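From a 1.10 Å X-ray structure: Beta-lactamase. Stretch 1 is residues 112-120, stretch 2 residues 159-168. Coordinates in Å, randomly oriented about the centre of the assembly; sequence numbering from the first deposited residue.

Stretch 1, residues 112-120: SVLNVGTHT
Stretch 2 159-168: IGTGLLGMIA

Val116 forms the centre of the contact. Its CA-to-CB bond points toward the second helix, with chi1 m (-65°). Val116 CB lies 3.4 Å from Gly160 O; Val116 CA and Gly160 CA are 4.6 Å apart. The backbones come close at Gly160, where even a CB would fit. Val116 CG1 is 4.3 Å from Leu163 CD1 (Leu163 m, t), and Val116 CG2 is 4.2 Å from Leu164 CB.

The first helix begins at Val113, with phi/psi near -57/-41 at Val113 and Leu114; helix 159-168 runs through its whole stretch with phi/psi near -60/-45. Their axes cross at -128° and approach to 8.3 Å. Gly117 (-78/-7) pairs with Leu164, Gly117 CA to Leu164 CA 5.9 Å. Leu164 (t, p) places CD2 3.9 Å from Gly117 CA and CD1 3.9 Å from Val113 CG1. A CB on Gly117 would sit tightly, 3.3 Å from Leu164 CD1. Val113 (t) also sets CG2 4.3 Å from Ile167 CD1 (Ile167 m, t). The contact buries 354 Å² in total. Val113, Val116, Leu163, Leu164 and Ile167 are buried, and their apolar branches suit a contact with no hydrogen bond across it.

At the polar edge, His119 (63/29; chi1 -53°, chi2 -62°) brings CE1 to 3.6 Å from Thr161 OG1, which lies at the ring edge.

Within stretch 1, Ser112 (p) caps the helix: Asn115 N donates to Ser112 OG at 2.9 Å.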

# COMPACT_ATOMS: atom_id res chain seq x y z
N SER A 112 -5.14 -13.71 -15.80
CA SER A 112 -6.17 -13.85 -14.78
C SER A 112 -6.26 -12.60 -13.91
O SER A 112 -5.34 -11.77 -13.86
CB SER A 112 -5.90 -15.07 -13.89
OG SER A 112 -4.72 -14.85 -13.13
N VAL A 113 -7.38 -12.48 -13.21
CA VAL A 113 -7.48 -11.45 -12.18
C VAL A 113 -6.36 -11.61 -11.16
O VAL A 113 -5.75 -10.62 -10.72
CB VAL A 113 -8.88 -11.44 -11.54
CG1 VAL A 113 -8.99 -10.36 -10.49
CG2 VAL A 113 -9.94 -11.24 -12.61
N LEU A 114 -6.05 -12.85 -10.79
CA LEU A 114 -4.94 -13.09 -9.87
C LEU A 114 -3.64 -12.52 -10.42
O LEU A 114 -2.85 -11.93 -9.67
CB LEU A 114 -4.80 -14.59 -9.60
CG LEU A 114 -3.80 -14.95 -8.49
CD1 LEU A 114 -4.27 -14.46 -7.13
CD2 LEU A 114 -3.52 -16.45 -8.46
N ASN A 115 -3.40 -12.68 -11.72
CA ASN A 115 -2.18 -12.13 -12.31
C ASN A 115 -2.10 -10.62 -12.10
O ASN A 115 -1.05 -10.10 -11.69
CB ASN A 115 -2.10 -12.43 -13.81
CG ASN A 115 -1.84 -13.90 -14.16
OD1 ASN A 115 -2.38 -14.39 -15.16
ND2 ASN A 115 -0.97 -14.57 -13.41
N VAL A 116 -3.17 -9.88 -12.39
CA VAL A 116 -3.08 -8.44 -12.17
C VAL A 116 -3.00 -8.10 -10.69
O VAL A 116 -2.44 -7.06 -10.32
CB VAL A 116 -4.14 -7.61 -12.93
CG1 VAL A 116 -3.96 -7.72 -14.43
CG2 VAL A 116 -5.56 -8.01 -12.53
N GLY A 117 -3.54 -8.95 -9.82
CA GLY A 117 -3.44 -8.72 -8.38
C GLY A 117 -2.11 -9.07 -7.75
O GLY A 117 -1.91 -8.79 -6.56
N THR A 118 -1.20 -9.67 -8.52
CA THR A 118 0.09 -10.14 -8.03
C THR A 118 1.24 -9.63 -8.88
O THR A 118 2.36 -10.12 -8.73
CB THR A 118 0.12 -11.67 -7.97
OG1 THR A 118 -0.14 -12.20 -9.27
CG2 THR A 118 -0.90 -12.22 -6.96
N HIS A 119 0.98 -8.69 -9.79
CA HIS A 119 2.01 -8.13 -10.68
C HIS A 119 2.59 -9.18 -11.61
O HIS A 119 3.74 -9.05 -12.05
CB HIS A 119 3.12 -7.41 -9.92
CG HIS A 119 2.64 -6.37 -8.98
ND1 HIS A 119 1.94 -5.26 -9.39
CD2 HIS A 119 2.77 -6.27 -7.63
CE1 HIS A 119 1.65 -4.52 -8.32
NE2 HIS A 119 2.14 -5.11 -7.25
N THR A 120 1.81 -10.20 -11.97
CA THR A 120 2.31 -11.23 -12.87
C THR A 120 1.63 -11.23 -14.24
O THR A 120 1.79 -12.19 -15.00
CB THR A 120 2.25 -12.62 -12.22
OG1 THR A 120 0.90 -12.92 -11.80
CG2 THR A 120 3.20 -12.70 -11.02
N ILE A 159 -0.60 -0.29 -13.95
CA ILE A 159 -1.69 -0.61 -14.87
C ILE A 159 -2.45 -1.84 -14.39
O ILE A 159 -3.68 -1.85 -14.32
CB ILE A 159 -1.18 -0.81 -16.30
CG1 ILE A 159 -0.25 0.32 -16.75
CG2 ILE A 159 -2.37 -0.95 -17.25
CD1 ILE A 159 0.33 0.11 -18.15
N GLY A 160 -1.71 -2.91 -14.07
CA GLY A 160 -2.37 -4.11 -13.57
C GLY A 160 -3.17 -3.85 -12.31
O GLY A 160 -4.29 -4.34 -12.17
N THR A 161 -2.63 -3.04 -11.40
CA THR A 161 -3.37 -2.68 -10.19
C THR A 161 -4.64 -1.92 -10.55
O THR A 161 -5.69 -2.12 -9.93
CB THR A 161 -2.51 -1.83 -9.26
OG1 THR A 161 -1.25 -2.46 -9.04
CG2 THR A 161 -3.21 -1.65 -7.93
N GLY A 162 -4.55 -1.04 -11.55
CA GLY A 162 -5.73 -0.36 -12.03
C GLY A 162 -6.81 -1.32 -12.47
O GLY A 162 -7.98 -1.16 -12.11
N LEU A 163 -6.44 -2.34 -13.25
CA LEU A 163 -7.41 -3.33 -13.68
C LEU A 163 -8.00 -4.10 -12.51
O LEU A 163 -9.19 -4.39 -12.49
CB LEU A 163 -6.79 -4.30 -14.68
CG LEU A 163 -6.43 -3.68 -16.03
CD1 LEU A 163 -5.78 -4.70 -16.95
CD2 LEU A 163 -7.65 -3.04 -16.69
N LEU A 164 -7.16 -4.46 -11.53
CA LEU A 164 -7.65 -5.17 -10.36
C LEU A 164 -8.77 -4.40 -9.68
O LEU A 164 -9.85 -4.94 -9.39
CB LEU A 164 -6.51 -5.42 -9.38
CG LEU A 164 -6.88 -6.13 -8.08
CD1 LEU A 164 -7.18 -7.60 -8.34
CD2 LEU A 164 -5.77 -5.95 -7.04
N GLY A 165 -8.53 -3.11 -9.40
CA GLY A 165 -9.54 -2.32 -8.72
C GLY A 165 -10.75 -2.05 -9.58
O GLY A 165 -11.89 -2.06 -9.09
N MET A 166 -10.53 -1.80 -10.87
CA MET A 166 -11.64 -1.57 -11.79
C MET A 166 -12.57 -2.77 -11.85
O MET A 166 -13.80 -2.63 -11.79
CB MET A 166 -11.06 -1.26 -13.17
CG MET A 166 -12.07 -0.91 -14.25
SD MET A 166 -11.28 -0.84 -15.87
CE MET A 166 -11.30 -2.57 -16.31
N ILE A 167 -11.99 -3.97 -11.96
CA ILE A 167 -12.79 -5.19 -12.02
C ILE A 167 -13.52 -5.41 -10.70
O ILE A 167 -14.71 -5.77 -10.69
CB ILE A 167 -11.87 -6.38 -12.37
CG1 ILE A 167 -11.44 -6.30 -13.83
CG2 ILE A 167 -12.56 -7.70 -12.09
CD1 ILE A 167 -10.29 -7.23 -14.17
N ALA A 168 -12.84 -5.20 -9.58
CA ALA A 168 -13.47 -5.38 -8.28
C ALA A 168 -14.67 -4.46 -8.13
O ALA A 168 -15.75 -4.89 -7.72
CB ALA A 168 -12.45 -5.11 -7.18